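Side-chain contacts in SusD-like protein BACOVA_02651 (Bacteroides ovatus, PDB 5E75), which binds polysaccharide at the bacterial cell surface and probably captures xyloglucan before its transport into the periplasm for degradation: residues Ser16-Ala19 and Leu20-Ala23; Phe33-Asn36 and Gln37-Val41; Arg389-Arg393 and Ala394-Lys398; Asp434-Leu437 and Asn438-Asn441. All blocks are in the same frame, centred on the assembly; numbering follows the deposited sequence.

Interaction 1. Residues Ser16-Ala19 and Leu20-Ala23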
loop_
_atom_site.group_PDB
_atom_site.type_symbol
_atom_site.label_atom_id
_atom_site.label_comp_id
_atom_site.label_asym_id
_atom_site.label_seq_id
_atom_site.Cartn_x
_atom_site.Cartn_y
_atom_site.Cartn_z
ATOM N N SER A 16 6.586 -10.400 -32.544
ATOM C CA SER A 16 7.893 -10.287 -31.894
ATOM C C SER A 16 7.722 -10.223 -30.391
ATOM O O SER A 16 6.645 -9.886 -29.895
ATOM C CB SER A 16 8.661 -9.050 -32.376
ATOM O OG SER A 16 8.109 -7.845 -31.878
ATOM N N ASP A 17 8.792 -10.534 -29.674
ATOM C CA ASP A 17 8.784 -10.436 -28.221
ATOM C C ASP A 17 8.458 -8.999 -27.792
ATOM O O ASP A 17 7.674 -8.786 -26.861
ATOM C CB ASP A 17 10.132 -10.873 -27.650
ATOM C CG ASP A 17 10.372 -12.362 -27.778
ATOM O OD1 ASP A 17 9.526 -13.057 -28.370
ATOM O OD2 ASP A 17 11.418 -12.829 -27.303
ATOM N N GLU A 18 9.011 -8.012 -28.497
ATOM C CA GLU A 18 8.793 -6.614 -28.133
ATOM C C GLU A 18 7.336 -6.190 -28.330
ATOM O O GLU A 18 6.796 -5.409 -27.538
ATOM C CB GLU A 18 9.739 -5.705 -28.912
ATOM C CG GLU A 18 11.201 -5.871 -28.505
ATOM C CD GLU A 18 11.911 -6.987 -29.242
ATOM O OE1 GLU A 18 11.270 -7.721 -30.039
ATOM O OE2 GLU A 18 13.134 -7.127 -29.027
ATOM N N ALA A 19 6.685 -6.736 -29.353
ATOM C CA ALA A 19 5.287 -6.428 -29.594
ATOM C C ALA A 19 4.432 -6.979 -28.466
ATOM O O ALA A 19 3.484 -6.332 -28.014
ATOM C CB ALA A 19 4.827 -6.998 -30.939
ATOM N N LEU A 20 4.766 -8.178 -28.001
ATOM C CA LEU A 20 4.021 -8.781 -26.922
ATOM C C LEU A 20 4.226 -7.970 -25.649
ATOM O O LEU A 20 3.296 -7.774 -24.870
ATOM C CB LEU A 20 4.461 -10.229 -26.716
ATOM C CG LEU A 20 3.803 -10.962 -25.550
ATOM C CD1 LEU A 20 2.281 -10.955 -25.675
ATOM C CD2 LEU A 20 4.310 -12.390 -25.477
ATOM N N GLU A 21 5.444 -7.492 -25.442
ATOM C CA GLU A 21 5.731 -6.679 -24.262
ATOM C C GLU A 21 4.939 -5.366 -24.253
ATOM O O GLU A 21 4.540 -4.881 -23.190
ATOM C CB GLU A 21 7.228 -6.410 -24.146
ATOM C CG GLU A 21 8.015 -7.602 -23.668
ATOM C CD GLU A 21 9.444 -7.588 -24.183
ATOM O OE1 GLU A 21 9.972 -6.487 -24.468
ATOM O OE2 GLU A 21 10.031 -8.680 -24.308
ATOM N N ALA A 22 4.699 -4.794 -25.423
ATOM C CA ALA A 22 3.861 -3.604 -25.519
ATOM C C ALA A 22 2.428 -3.910 -25.053
ATOM O O ALA A 22 1.758 -3.048 -24.476
ATOM C CB ALA A 22 3.879 -3.050 -26.948
ATOM N N ALA A 23 1.962 -5.138 -25.272
ATOM C CA ALA A 23 0.641 -5.562 -24.819
ATOM C C ALA A 23 0.554 -5.858 -23.313
ATOM O O ALA A 23 -0.536 -5.813 -22.722
ATOM C CB ALA A 23 0.181 -6.780 -25.617
#

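Interaction 2. Residues Phe33-Asn36 and Gln37-Val41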
loop_
_atom_site.group_PDB
_atom_site.type_symbol
_atom_site.label_atom_id
_atom_site.label_comp_id
_atom_site.label_asym_id
_atom_site.label_seq_id
_atom_site.Cartn_x
_atom_site.Cartn_y
_atom_site.Cartn_z
ATOM N N PHE A 33 -5.659 1.683 -12.846
ATOM C CA PHE A 33 -6.083 3.077 -12.835
ATOM C C PHE A 33 -7.344 3.330 -11.988
ATOM O O PHE A 33 -7.382 4.306 -11.230
ATOM C CB PHE A 33 -6.279 3.585 -14.274
ATOM C CG PHE A 33 -6.657 5.036 -14.347
ATOM C CD1 PHE A 33 -5.687 6.031 -14.324
ATOM C CD2 PHE A 33 -7.983 5.401 -14.431
ATOM C CE1 PHE A 33 -6.044 7.364 -14.372
ATOM C CE2 PHE A 33 -8.340 6.742 -14.477
ATOM C CZ PHE A 33 -7.367 7.713 -14.451
ATOM N N ASP A 34 -8.366 2.485 -12.084
ATOM C CA ASP A 34 -9.621 2.757 -11.378
ATOM C C ASP A 34 -9.406 2.720 -9.871
ATOM O O ASP A 34 -10.147 3.348 -9.132
ATOM C CB ASP A 34 -10.752 1.777 -11.736
ATOM C CG ASP A 34 -11.370 2.046 -13.085
ATOM O OD1 ASP A 34 -10.975 3.029 -13.744
ATOM O OD2 ASP A 34 -12.272 1.262 -13.470
ATOM N N TYR A 35 -8.420 1.950 -9.418
ATOM C CA TYR A 35 -8.078 1.896 -7.993
ATOM C C TYR A 35 -7.206 3.080 -7.596
ATOM O O TYR A 35 -7.529 3.790 -6.642
ATOM C CB TYR A 35 -7.365 0.575 -7.701
ATOM C CG TYR A 35 -6.739 0.421 -6.324
ATOM C CD1 TYR A 35 -7.503 0.531 -5.169
ATOM C CD2 TYR A 35 -5.388 0.119 -6.186
ATOM C CE1 TYR A 35 -6.931 0.354 -3.916
ATOM C CE2 TYR A 35 -4.814 -0.046 -4.932
ATOM C CZ TYR A 35 -5.596 0.067 -3.810
ATOM O OH TYR A 35 -5.053 -0.103 -2.542
ATOM N N ASN A 36 -6.129 3.307 -8.336
ATOM C CA ASN A 36 -5.211 4.391 -8.020
ATOM C C ASN A 36 -5.845 5.764 -8.105
ATOM O O ASN A 36 -5.414 6.678 -7.410
ATOM C CB ASN A 36 -3.966 4.341 -8.920
ATOM C CG ASN A 36 -2.853 5.210 -8.406
ATOM O OD1 ASN A 36 -2.144 4.816 -7.461
ATOM N ND2 ASN A 36 -2.691 6.402 -8.980
ATOM N N GLN A 37 -6.881 5.929 -8.918
ATOM C CA GLN A 37 -7.364 7.277 -9.171
ATOM C C GLN A 37 -8.076 7.887 -7.974
ATOM O O GLN A 37 -8.270 9.101 -7.925
ATOM C CB GLN A 37 -8.265 7.327 -10.405
ATOM C CG GLN A 37 -9.630 6.712 -10.244
ATOM C CD GLN A 37 -10.590 7.157 -11.331
ATOM O OE1 GLN A 37 -10.875 6.417 -12.269
ATOM N NE2 GLN A 37 -11.082 8.379 -11.210
ATOM N N ARG A 38 -8.481 7.068 -7.015
ATOM C CA ARG A 38 -9.208 7.594 -5.868
ATOM C C ARG A 38 -9.122 6.707 -4.634
ATOM O O ARG A 38 -8.557 7.125 -3.620
ATOM C CB ARG A 38 -10.676 7.821 -6.250
ATOM C CG ARG A 38 -11.488 8.625 -5.238
ATOM C CD ARG A 38 -12.592 9.419 -5.942
ATOM N NE ARG A 38 -12.050 10.501 -6.766
ATOM C CZ ARG A 38 -11.788 11.733 -6.329
ATOM N NH1 ARG A 38 -12.012 12.068 -5.063
ATOM N NH2 ARG A 38 -11.297 12.638 -7.168
ATOM N N SER A 39 -9.682 5.505 -4.728
ATOM C CA SER A 39 -9.940 4.679 -3.557
ATOM C C SER A 39 -8.688 4.163 -2.835
ATOM O O SER A 39 -8.765 3.820 -1.667
ATOM C CB SER A 39 -10.846 3.507 -3.922
ATOM O OG SER A 39 -10.228 2.649 -4.866
ATOM N N ILE A 40 -7.565 4.096 -3.536
ATOM C CA ILE A 40 -6.317 3.666 -2.925
ATOM C C ILE A 40 -6.032 4.468 -1.649
ATOM O O ILE A 40 -5.533 3.907 -0.660
ATOM C CB ILE A 40 -5.161 3.762 -3.941
ATOM C CG1 ILE A 40 -3.889 3.150 -3.364
ATOM C CG2 ILE A 40 -4.928 5.213 -4.392
ATOM C CD1 ILE A 40 -2.775 2.929 -4.419
ATOM N N VAL A 41 -6.371 5.755 -1.645
ATOM C CA VAL A 41 -6.039 6.631 -0.514
ATOM C C VAL A 41 -6.867 6.310 0.748
ATOM O O VAL A 41 -6.295 6.008 1.786
ATOM C CB VAL A 41 -6.146 8.113 -0.936
ATOM C CG1 VAL A 41 -5.937 9.064 0.243
ATOM C CG2 VAL A 41 -5.149 8.420 -2.050
HETATM O O HOH W 1 -11.149 4.209 -6.956
#

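Interaction 3. Residues Arg389-Arg393 and Ala394-Lys398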
loop_
_atom_site.group_PDB
_atom_site.type_symbol
_atom_site.label_atom_id
_atom_site.label_comp_id
_atom_site.label_asym_id
_atom_site.label_seq_id
_atom_site.Cartn_x
_atom_site.Cartn_y
_atom_site.Cartn_z
ATOM N N ARG A 389 18.248 -3.435 9.745
ATOM C CA ARG A 389 18.675 -2.696 8.568
ATOM C C ARG A 389 17.677 -1.576 8.262
ATOM O O ARG A 389 18.071 -0.495 7.825
ATOM C CB ARG A 389 18.814 -3.614 7.348
ATOM C CG ARG A 389 20.082 -4.482 7.332
ATOM C CD ARG A 389 21.335 -3.653 7.035
ATOM N NE ARG A 389 21.221 -3.052 5.716
ATOM C CZ ARG A 389 21.166 -1.747 5.447
ATOM N NH1 ARG A 389 21.301 -0.832 6.398
ATOM N NH2 ARG A 389 21.010 -1.350 4.188
ATOM N N VAL A 390 16.388 -1.841 8.488
ATOM C CA VAL A 390 15.368 -0.814 8.271
ATOM C C VAL A 390 15.560 0.335 9.283
ATOM O O VAL A 390 15.487 1.525 8.934
ATOM C CB VAL A 390 13.952 -1.414 8.329
ATOM C CG1 VAL A 390 12.897 -0.325 8.159
ATOM C CG2 VAL A 390 13.774 -2.479 7.245
ATOM N N ARG A 391 15.808 -0.022 10.537
ATOM C CA ARG A 391 16.112 0.970 11.576
ATOM C C ARG A 391 17.355 1.788 11.201
ATOM O O ARG A 391 17.375 3.028 11.319
ATOM C CB ARG A 391 16.396 0.265 12.908
ATOM C CG ARG A 391 15.286 -0.642 13.440
ATOM C CD ARG A 391 14.185 0.114 14.135
ATOM N NE ARG A 391 14.646 0.821 15.339
ATOM C CZ ARG A 391 13.843 1.523 16.128
ATOM N NH1 ARG A 391 12.542 1.588 15.879
ATOM N NH2 ARG A 391 14.330 2.154 17.196
ATOM N N GLU A 392 18.411 1.082 10.813
ATOM C CA GLU A 392 19.685 1.702 10.465
ATOM C C GLU A 392 19.525 2.679 9.298
ATOM O O GLU A 392 20.089 3.776 9.303
ATOM C CB GLU A 392 20.703 0.618 10.110
ATOM C CG GLU A 392 22.098 1.091 9.806
ATOM C CD GLU A 392 23.036 -0.080 9.688
ATOM O OE1 GLU A 392 22.711 -1.020 8.933
ATOM O OE2 GLU A 392 24.073 -0.093 10.394
ATOM N N ARG A 393 18.751 2.294 8.282
ATOM C CA ARG A 393 18.553 3.174 7.144
ATOM C C ARG A 393 17.831 4.463 7.548
ATOM O O ARG A 393 18.121 5.537 7.007
ATOM C CB ARG A 393 17.799 2.436 6.025
ATOM C CG ARG A 393 17.760 3.181 4.696
ATOM C CD ARG A 393 16.510 4.076 4.517
ATOM N NE ARG A 393 15.293 3.280 4.410
ATOM C CZ ARG A 393 14.906 2.664 3.296
ATOM N NH1 ARG A 393 15.610 2.780 2.179
ATOM N NH2 ARG A 393 13.808 1.916 3.292
ATOM N N ALA A 394 16.927 4.348 8.521
ATOM C CA ALA A 394 16.227 5.507 9.083
ATOM C C ALA A 394 17.112 6.329 10.027
ATOM O O ALA A 394 16.687 7.376 10.505
ATOM C CB ALA A 394 14.973 5.058 9.818
ATOM N N LYS A 395 18.324 5.838 10.282
ATOM C CA LYS A 395 19.310 6.487 11.159
ATOM C C LYS A 395 18.836 6.559 12.617
ATOM O O LYS A 395 19.130 7.516 13.335
ATOM C CB LYS A 395 19.728 7.858 10.618
ATOM C CG LYS A 395 20.039 7.920 9.114
ATOM C CD LYS A 395 21.201 7.049 8.679
ATOM C CE LYS A 395 21.532 7.210 7.172
ATOM N NZ LYS A 395 20.856 6.225 6.225
ATOM N N ILE A 396 18.118 5.533 13.060
ATOM C CA ILE A 396 17.746 5.393 14.456
ATOM C C ILE A 396 18.320 4.102 15.053
ATOM O O ILE A 396 18.859 3.242 14.343
ATOM C CB ILE A 396 16.209 5.495 14.666
ATOM C CG1 ILE A 396 15.459 4.320 14.019
ATOM C CG2 ILE A 396 15.710 6.846 14.135
ATOM C CD1 ILE A 396 13.972 4.357 14.292
ATOM N N ASN A 397 18.226 3.982 16.366
ATOM C CA ASN A 397 18.877 2.886 17.062
ATOM C C ASN A 397 18.345 1.519 16.670
ATOM O O ASN A 397 17.151 1.341 16.429
ATOM C CB ASN A 397 18.743 3.064 18.579
ATOM C CG ASN A 397 17.302 2.945 19.055
ATOM O OD1 ASN A 397 16.538 3.904 18.996
ATOM N ND2 ASN A 397 16.929 1.767 19.538
ATOM N N LYS A 398 19.247 0.553 16.616
ATOM C CA LYS A 398 18.861 -0.836 16.442
ATOM C C LYS A 398 18.274 -1.374 17.741
ATOM O O LYS A 398 18.547 -0.851 18.834
ATOM C CB LYS A 398 20.063 -1.672 16.008
ATOM C CG LYS A 398 20.635 -1.259 14.680
ATOM C CD LYS A 398 21.833 -2.107 14.302
ATOM C CE LYS A 398 22.412 -1.688 12.974
ATOM N NZ LYS A 398 23.704 -2.383 12.725
HETATM O O HOH W 2 23.509 -3.460 9.915
#

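Interaction 4. Residues Asp434-Leu437 and Asn438-Asn441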
loop_
_atom_site.group_PDB
_atom_site.type_symbol
_atom_site.label_atom_id
_atom_site.label_comp_id
_atom_site.label_asym_id
_atom_site.label_seq_id
_atom_site.Cartn_x
_atom_site.Cartn_y
_atom_site.Cartn_z
ATOM N N ASP A 434 -8.860 -9.892 19.013
ATOM C CA ASP A 434 -9.121 -9.126 20.214
ATOM C C ASP A 434 -8.038 -8.073 20.414
ATOM O O ASP A 434 -8.346 -6.924 20.731
ATOM C CB ASP A 434 -9.247 -10.046 21.436
ATOM C CG ASP A 434 -10.476 -10.926 21.366
ATOM O OD1 ASP A 434 -11.535 -10.436 20.911
ATOM O OD2 ASP A 434 -10.382 -12.109 21.746
ATOM N N LYS A 435 -6.778 -8.443 20.230
ATOM C CA LYS A 435 -5.700 -7.465 20.322
ATOM C C LYS A 435 -5.935 -6.317 19.339
ATOM O O LYS A 435 -5.791 -5.141 19.680
ATOM C CB LYS A 435 -4.351 -8.114 20.009
ATOM C CG LYS A 435 -3.174 -7.138 19.940
ATOM C CD LYS A 435 -1.912 -7.803 19.401
ATOM C CE LYS A 435 -0.728 -6.844 19.380
ATOM N NZ LYS A 435 -0.351 -6.438 20.764
ATOM N N MET A 436 -6.229 -6.644 18.090
ATOM C CA MET A 436 -6.338 -5.586 17.097
ATOM C C MET A 436 -7.588 -4.721 17.231
ATOM O O MET A 436 -7.538 -3.541 16.936
ATOM C CB MET A 436 -6.225 -6.155 15.681
ATOM C CG MET A 436 -4.869 -6.785 15.393
ATOM S SD MET A 436 -3.436 -5.790 15.856
ATOM C CE MET A 436 -3.662 -4.334 14.852
ATOM N N LEU A 437 -8.709 -5.274 17.684
ATOM C CA LEU A 437 -9.866 -4.435 17.947
ATOM C C LEU A 437 -9.536 -3.435 19.060
ATOM O O LEU A 437 -9.910 -2.265 18.988
ATOM C CB LEU A 437 -11.081 -5.281 18.319
ATOM C CG LEU A 437 -11.681 -6.085 17.156
ATOM C CD1 LEU A 437 -12.759 -7.025 17.693
ATOM C CD2 LEU A 437 -12.226 -5.194 16.057
ATOM N N ASN A 438 -8.827 -3.884 20.090
ATOM C CA ASN A 438 -8.414 -2.968 21.154
ATOM C C ASN A 438 -7.473 -1.903 20.600
ATOM O O ASN A 438 -7.600 -0.718 20.908
ATOM C CB ASN A 438 -7.740 -3.746 22.280
ATOM C CG ASN A 438 -7.236 -2.845 23.382
ATOM O OD1 ASN A 438 -6.045 -2.543 23.458
ATOM N ND2 ASN A 438 -8.146 -2.392 24.228
ATOM N N TYR A 439 -6.553 -2.329 19.733
ATOM C CA TYR A 439 -5.644 -1.404 19.060
ATOM C C TYR A 439 -6.449 -0.343 18.283
ATOM O O TYR A 439 -6.242 0.854 18.448
ATOM C CB TYR A 439 -4.714 -2.190 18.121
ATOM C CG TYR A 439 -3.585 -1.384 17.501
ATOM C CD1 TYR A 439 -3.829 -0.485 16.463
ATOM C CD2 TYR A 439 -2.277 -1.541 17.933
ATOM C CE1 TYR A 439 -2.808 0.260 15.906
ATOM C CE2 TYR A 439 -1.246 -0.810 17.365
ATOM C CZ TYR A 439 -1.520 0.083 16.353
ATOM O OH TYR A 439 -0.511 0.811 15.784
ATOM N N PHE A 440 -7.381 -0.771 17.434
ATOM C CA PHE A 440 -8.127 0.183 16.599
ATOM C C PHE A 440 -8.921 1.182 17.446
ATOM O O PHE A 440 -8.999 2.363 17.105
ATOM C CB PHE A 440 -9.085 -0.544 15.645
ATOM C CG PHE A 440 -8.427 -1.515 14.706
ATOM C CD1 PHE A 440 -7.148 -1.320 14.224
ATOM C CD2 PHE A 440 -9.113 -2.642 14.315
ATOM C CE1 PHE A 440 -6.569 -2.246 13.366
ATOM C CE2 PHE A 440 -8.546 -3.558 13.463
ATOM C CZ PHE A 440 -7.276 -3.373 13.006
ATOM N N ASN A 441 -9.505 0.700 18.539
ATOM C CA ASN A 441 -10.273 1.550 19.440
ATOM C C ASN A 441 -9.417 2.479 20.272
ATOM O O ASN A 441 -9.949 3.383 20.913
ATOM C CB ASN A 441 -11.145 0.686 20.352
ATOM C CG ASN A 441 -12.388 0.171 19.644
ATOM O OD1 ASN A 441 -13.164 0.948 19.109
ATOM N ND2 ASN A 441 -12.556 -1.143 19.608
HETATM O O HOH W 3 -4.292 -4.087 21.772
#

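Interaction 1. Residues Ser16-Ala19 and Leu20-Ala23
The flat carboxylate of E21 turns one face to the backbone carbonyl of D17: D17 O lies over that face, 3.4 Å from E21 CD, and E18 CA lies over the same face, 3.9 Å from E21 OE1. The chain of E21 is extended beyond CG, and with CG beside its own backbone N (chi1 -75°) it runs back along the helix toward the preceding turn. The carboxylate of D17 faces elsewhere; its OD2 bonds to S102 OG, and D17 OD2 and E21 OE2 are 5.3 Å apart. Beneath these acids the regular ladder of helix 17-24 begins: L20 N donates to S16 O at 3.2 Å, and E21 N follows to D17 O at 2.9 Å. S16 is the N-cap, its OG accepting from A19 N at 3.1 Å and so satisfying an amide of the first turn. L20 takes another direction, packing on A109 of helix 103-125, which D17 and E21 also touch through A105 and K108. Acids in the opening turns of a helix lie near its amino-terminal end, where the helix dipole would favour negative charge; this probably offsets some of the mutual repulsion of D17, E18 and E21.

Interaction 2. Residues Phe33-Asn36 and Gln37-Val41
Short helix 33-36 ends in a turn that leads into helix 40-46, with Q37 N donating to F33 O at 2.9 Å and I40 N reaching back five residues to Y35 O at 3.1 Å. Two weak bonds converge on the same Y35 carbonyl, one from R38 N and one from S39 OG. The side chain of I40 crosses that of Y35 at about a right angle and sets its CB over one ring face, 3.8 Å from the centroid, in a CH-pi contact; I40 CG1 continues across to Y35 CZ at 3.6 Å. Because CG of Y35 stands anti to its backbone N (chi1 171°), the ring lies on the carbonyl side of Y35, where I40 meets it. At the other end, Q37 CB rests over the F33 ring, 4.3 Å from its centroid, and Q37 OE1 comes 3.4 Å from F33 CE2, the ring and amide planes being 56° apart. A water donates to D34 O and accepts from S39 N. Polar ends look outward from the turn: Y35 OH bonds to Y423 OH, and N36 OD1 to T355 OG1. Contacts to the two buried rings are thus largely apolar, while backbone polar atoms are met by the turn and the water.

Interaction 3. Residues Arg389-Arg393 and Ala394-Lys398
The backbone oxygen of N397 is held by two nitrogens of R391 in a side-on grip: R391 NE donates to N397 O at 2.8 Å, almost straight down the carbonyl, and R391 NH2 adds a second bond to N397 O at 3.0 Å. The oxygen lies in the guanidinium plane, which fixes the rotation of the group, and NH2 also makes a weak bond to N397 OD1. Bends at chi2 and chi3 fold the arginine chain back to this position beside the loop. I396 CD1 sits over the centre of one guanidinium face, 3.4 Å from R391 CZ. On its far nitrogen R391 NH1 forms salt bridges with E410 and E293; with two acids at NH1 and a carbonyl at the NE and NH2 edge, the positive charge is probably well balanced. The chain leaves helix 382-393 through a Schellman motif: K395 adopts positive phi (65°), I396 N returns to R391 O at 3.1 Å, and K395 N returns to E392 O at 2.9 Å. The bent chain of K395 then curls over the helix end, where K395 NZ donates to R393 O at 2.9 Å and also to T228 O. R393 diverges from K395, its guanidinium forming salt bridges to E243 and E414. On the outer side E392 is the middle of a network of charges. Its OE1 takes R389 NH1 at 2.9 Å, its OE2 meets NZ at the end of the extended K398 chain in a weak salt bridge, and a water joins E392 OE1 to K398 NZ.

Interaction 4. Residues Asp434-Leu437 and Asn438-Asn441
M436 makes the tight side of this helical contact with Y439 and F440, one turn further on. The F440 ring lies over the M436 carbonyl, with M436 O 3.1 Å from F440 CG, while the same oxygen accepts from F440 N at 2.8 Å. Bends at chi2 and chi3 of M436 (-48° and -61°) bring its methyl against both rings: CE lies 4.0 Å from Y439 CG, over a face of that ring, and 3.9 Å from F440 CE1. The sulfur stands obliquely to the Y439 ring, 5.3 Å from the centroid. M436 and F440, both buried, pack on helix 421-431, M436 touching W428 and F429, and F440 touching M425. The opposite character belongs to D434 and N438, which are exposed and meet mainly through the backbone bond from N438 N to D434 O at 3.1 Å. Here a water does the bridging, donating to K435 O at 2.8 Å and to N438 OD1 at 2.9 Å. K435 and Y439 send their polar ends toward helix 404-415, to D405 and R412. Such a division, with an i, i+3 Met-aromatic pair on one side and hydrated polar groups on the other, marks helix 433-441 of this SusD-family protein as amphipathic.

How the interactions relate
The four contacts are separate local clusters, spread along the chain in series, and no two touch. Interaction 1, at the surface, and interaction 2, about 11 Å from the centre of the chain, start on helices consecutive in the chain, with centres about 27 Å apart. Interactions 3 and 4 both lie in the C-terminal half of the chain; their centres are about 28 Å apart, and helix 404-415 connects them, E410 pairing with R391 while R412 bonds to Y439. Interactions 1 and 4 stand furthest apart, about 48 Å between centres, on opposite sides of the chain's centre. At interaction 4 a bound PEG, probably from crystallisation, lies about 4 Å from the Y439 side chain, and a magnesium ion about 9 Å from that of N441.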